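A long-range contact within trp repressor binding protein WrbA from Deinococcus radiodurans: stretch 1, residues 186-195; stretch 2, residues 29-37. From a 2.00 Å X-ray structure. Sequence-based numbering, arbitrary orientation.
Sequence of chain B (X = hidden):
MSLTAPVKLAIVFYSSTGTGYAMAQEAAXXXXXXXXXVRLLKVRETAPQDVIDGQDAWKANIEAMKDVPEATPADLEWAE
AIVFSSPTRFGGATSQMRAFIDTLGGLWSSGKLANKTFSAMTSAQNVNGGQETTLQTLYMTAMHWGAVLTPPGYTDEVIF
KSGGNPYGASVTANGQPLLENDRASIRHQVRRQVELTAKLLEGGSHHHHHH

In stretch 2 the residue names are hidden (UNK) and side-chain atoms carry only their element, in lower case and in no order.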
# COMPACT_ATOMS: atom_id res chain seq x y z
N ILE B 186 3.51 15.02 -16.88
CA ILE B 186 3.50 16.03 -15.83
C ILE B 186 2.55 17.17 -16.19
O ILE B 186 1.71 17.54 -15.38
CB ILE B 186 4.94 16.57 -15.59
CG1 ILE B 186 5.81 15.49 -14.96
CG2 ILE B 186 4.93 17.82 -14.72
CD1 ILE B 186 7.28 15.67 -15.20
N ARG B 187 2.67 17.70 -17.41
CA ARG B 187 1.83 18.82 -17.86
C ARG B 187 0.34 18.54 -17.72
O ARG B 187 -0.44 19.38 -17.25
CB ARG B 187 2.13 19.19 -19.32
CG ARG B 187 3.51 19.80 -19.58
CD ARG B 187 3.61 20.54 -20.95
NE ARG B 187 3.52 19.66 -22.13
CZ ARG B 187 4.55 19.02 -22.72
NH1 ARG B 187 5.78 19.10 -22.24
NH2 ARG B 187 4.33 18.27 -23.79
N HIS B 188 -0.07 17.35 -18.15
CA HIS B 188 -1.47 16.96 -18.12
C HIS B 188 -1.97 16.81 -16.69
O HIS B 188 -3.06 17.31 -16.34
CB HIS B 188 -1.69 15.66 -18.90
CG HIS B 188 -3.05 15.06 -18.69
ND1 HIS B 188 -4.19 15.60 -19.24
CD2 HIS B 188 -3.46 14.00 -17.95
CE1 HIS B 188 -5.24 14.89 -18.87
NE2 HIS B 188 -4.82 13.90 -18.09
N GLN B 189 -1.18 16.12 -15.88
CA GLN B 189 -1.48 15.94 -14.44
C GLN B 189 -1.79 17.27 -13.75
O GLN B 189 -2.79 17.37 -13.04
CB GLN B 189 -0.34 15.25 -13.72
CG GLN B 189 -0.62 14.98 -12.24
CD GLN B 189 0.48 14.22 -11.56
OE1 GLN B 189 1.17 13.41 -12.19
NE2 GLN B 189 0.67 14.48 -10.25
N VAL B 190 -0.94 18.26 -13.99
CA VAL B 190 -1.06 19.57 -13.35
C VAL B 190 -2.20 20.37 -13.97
O VAL B 190 -3.00 20.95 -13.26
CB VAL B 190 0.27 20.36 -13.44
CG1 VAL B 190 0.12 21.78 -12.84
CG2 VAL B 190 1.40 19.60 -12.73
N ARG B 191 -2.29 20.38 -15.31
CA ARG B 191 -3.35 21.11 -16.00
C ARG B 191 -4.71 20.59 -15.52
O ARG B 191 -5.62 21.34 -15.20
CB ARG B 191 -3.16 20.97 -17.53
CG ARG B 191 -4.30 21.46 -18.40
CD ARG B 191 -3.95 21.36 -19.90
NE ARG B 191 -3.89 19.96 -20.34
CZ ARG B 191 -2.81 19.31 -20.80
NH1 ARG B 191 -1.62 19.91 -20.94
NH2 ARG B 191 -2.92 18.02 -21.14
N ARG B 192 -4.82 19.27 -15.44
CA ARG B 192 -6.04 18.64 -15.01
C ARG B 192 -6.39 19.00 -13.57
O ARG B 192 -7.53 19.31 -13.27
CB ARG B 192 -5.87 17.14 -15.15
CG ARG B 192 -6.93 16.33 -14.49
CD ARG B 192 -6.67 14.84 -14.76
NE ARG B 192 -7.44 14.05 -13.82
CZ ARG B 192 -8.74 13.84 -13.93
NH1 ARG B 192 -9.42 14.35 -14.96
NH2 ARG B 192 -9.37 13.12 -13.01
N GLN B 193 -5.40 18.94 -12.69
CA GLN B 193 -5.62 19.29 -11.28
C GLN B 193 -6.07 20.74 -11.11
O GLN B 193 -6.95 21.03 -10.30
CB GLN B 193 -4.38 19.00 -10.44
CG GLN B 193 -4.52 19.42 -8.97
CD GLN B 193 -3.41 18.90 -8.10
OE1 GLN B 193 -2.53 18.20 -8.56
NE2 GLN B 193 -3.46 19.24 -6.80
N VAL B 194 -5.46 21.65 -11.87
CA VAL B 194 -5.85 23.07 -11.83
C VAL B 194 -7.30 23.25 -12.29
O VAL B 194 -8.07 23.93 -11.63
CB VAL B 194 -4.89 23.94 -12.69
CG1 VAL B 194 -5.47 25.34 -12.94
CG2 VAL B 194 -3.53 24.02 -12.04
N GLU B 195 -7.66 22.60 -13.40
CA GLU B 195 -9.06 22.60 -13.89
C GLU B 195 -10.07 22.05 -12.87
O GLU B 195 -11.12 22.66 -12.62
CB GLU B 195 -9.16 21.83 -15.22
CG GLU B 195 -8.49 22.57 -16.38
CD GLU B 195 -8.32 21.72 -17.65
OE1 GLU B 195 -8.82 20.56 -17.69
OE2 GLU B 195 -7.69 22.22 -18.61
N UNK B 29 5.52 25.33 -14.86
CA UNK B 29 5.20 25.92 -16.17
C UNK B 29 3.82 25.52 -16.67
O UNK B 29 3.07 26.35 -17.24
c UNK B 29 7.60 26.02 -16.99
o UNK B 29 9.82 25.85 -17.87
c UNK B 29 8.61 25.55 -18.04
o UNK B 29 8.20 24.90 -19.05
c UNK B 29 6.23 25.46 -17.20
N UNK B 30 3.47 24.25 -16.47
CA UNK B 30 2.15 23.76 -16.86
C UNK B 30 1.07 24.47 -16.04
O UNK B 30 0.03 24.87 -16.57
c UNK B 30 2.06 22.26 -16.69
N UNK B 31 1.33 24.65 -14.75
CA UNK B 31 0.43 25.38 -13.87
C UNK B 31 0.21 26.82 -14.30
O UNK B 31 -0.92 27.29 -14.31
N UNK B 32 1.29 27.52 -14.62
CA UNK B 32 1.20 28.88 -15.18
C UNK B 32 0.42 28.93 -16.48
O UNK B 32 -0.43 29.80 -16.68
c UNK B 32 4.67 30.46 -14.51
n UNK B 32 5.53 30.12 -13.38
n UNK B 32 6.93 28.69 -14.55
c UNK B 32 6.56 29.28 -13.41
c UNK B 32 2.58 29.45 -15.46
n UNK B 32 7.23 29.05 -12.29
c UNK B 32 3.28 29.90 -14.21
N UNK B 33 0.73 28.01 -17.38
CA UNK B 33 0.04 27.91 -18.66
C UNK B 33 -1.46 27.66 -18.49
O UNK B 33 -2.27 28.11 -19.31
c UNK B 33 0.69 26.83 -19.52
N UNK B 34 -1.82 26.94 -17.42
CA UNK B 34 -3.22 26.68 -17.08
C UNK B 34 -3.88 27.87 -16.39
O UNK B 34 -5.03 27.77 -15.98
c UNK B 34 -3.33 25.43 -16.22
N UNK B 35 -3.15 28.97 -16.23
CA UNK B 35 -3.73 30.19 -15.64
C UNK B 35 -3.69 30.24 -14.12
O UNK B 35 -4.30 31.13 -13.51
N UNK B 36 -2.98 29.30 -13.50
CA UNK B 36 -2.84 29.29 -12.05
C UNK B 36 -1.77 30.28 -11.60
O UNK B 36 -0.89 30.67 -12.37
c UNK B 36 -2.48 27.89 -11.56
N UNK B 37 -1.87 30.69 -10.34
CA UNK B 37 -0.79 31.37 -9.65
C UNK B 37 0.08 30.30 -9.02
O UNK B 37 -0.40 29.54 -8.19
c UNK B 37 -1.34 32.29 -8.56
o UNK B 37 -0.00 35.10 -6.70
c UNK B 37 -0.77 34.12 -6.91
o UNK B 37 -1.91 34.03 -6.40
c UNK B 37 -0.25 33.02 -7.80

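Position 29 carries five side-chain atoms: a chain of three carbons, the third bearing two oxygens. That is a carboxylate at the end of two methylenes. It touches nothing on stretch 1. The residue is glutamate, E29.

Position 30 has a single side-chain carbon. It points toward stretch 1, and this CB lies 3.6 Å from R187 CA and 4.2 Å from V190 CB. One carbon makes this alanine, A30. The approach is close here, with the CA atoms of R187 and A30 5.1 Å apart.

Position 31 has no side-chain atoms. Its backbone packs directly on stretch 1, with the backbone N of position 31 lying 3.7 Å from V190 CG1. The residue is glycine, G31. An ideal CB here would lie 3.7 Å from V190 CG1, close but not a clash, so this contact does not by itself call for glycine.

Position 32 has three carbons, a nitrogen, then a carbon carrying two more nitrogens. This is a guanidinium group on a long chain. Its CA-to-CB bond points away from stretch 1, and the side chain makes no contact with it. The residue is arginine, R32.

Position 33 has one side-chain carbon, too far from stretch 1 to touch it. It is alanine, A33.

Position 34 also has one carbon, but this one points toward stretch 1. Its CB is 3.9 Å from V194 CG1 and 4.3 Å from R191 CA. It is alanine, A34.

Position 35 has no side-chain atoms. Its phi is positive, at 86°, and a CB would be jammed against the carbonyl O of A34. The residue is glycine, G35. It leaves the helix in a Schellman motif, with G35 N hydrogen-bonded to R32 O at 2.9 Å and the N of position 36 hydrogen-bonded to G31 O at 3.0 Å.

Position 36 has one carbon, directed toward stretch 1. Its CB lies 4.0 Å from V194 CG2. It is alanine, A36.

Position 37 has three carbons, the third carrying two oxygens, and does not reach stretch 1. It is glutamate, E37.

The contact is small and apolar, burying 291 Å² in total. No hydrogen bond crosses it. The two helix axes approach to 8.4 Å at an angle of 42°. V190 and V194, one turn apart on stretch 1, point toward stretch 2. V190 packs on A30 and G31, while V194 meets A34 and A36 with its two methyls. R187 and R191 contribute the parts of their chains near the backbone, and their ends lead away. The residues of stretch 2 that meet the valines are all alanine or glycine.

Stretch 2 (29-37) EAGRAAGAE
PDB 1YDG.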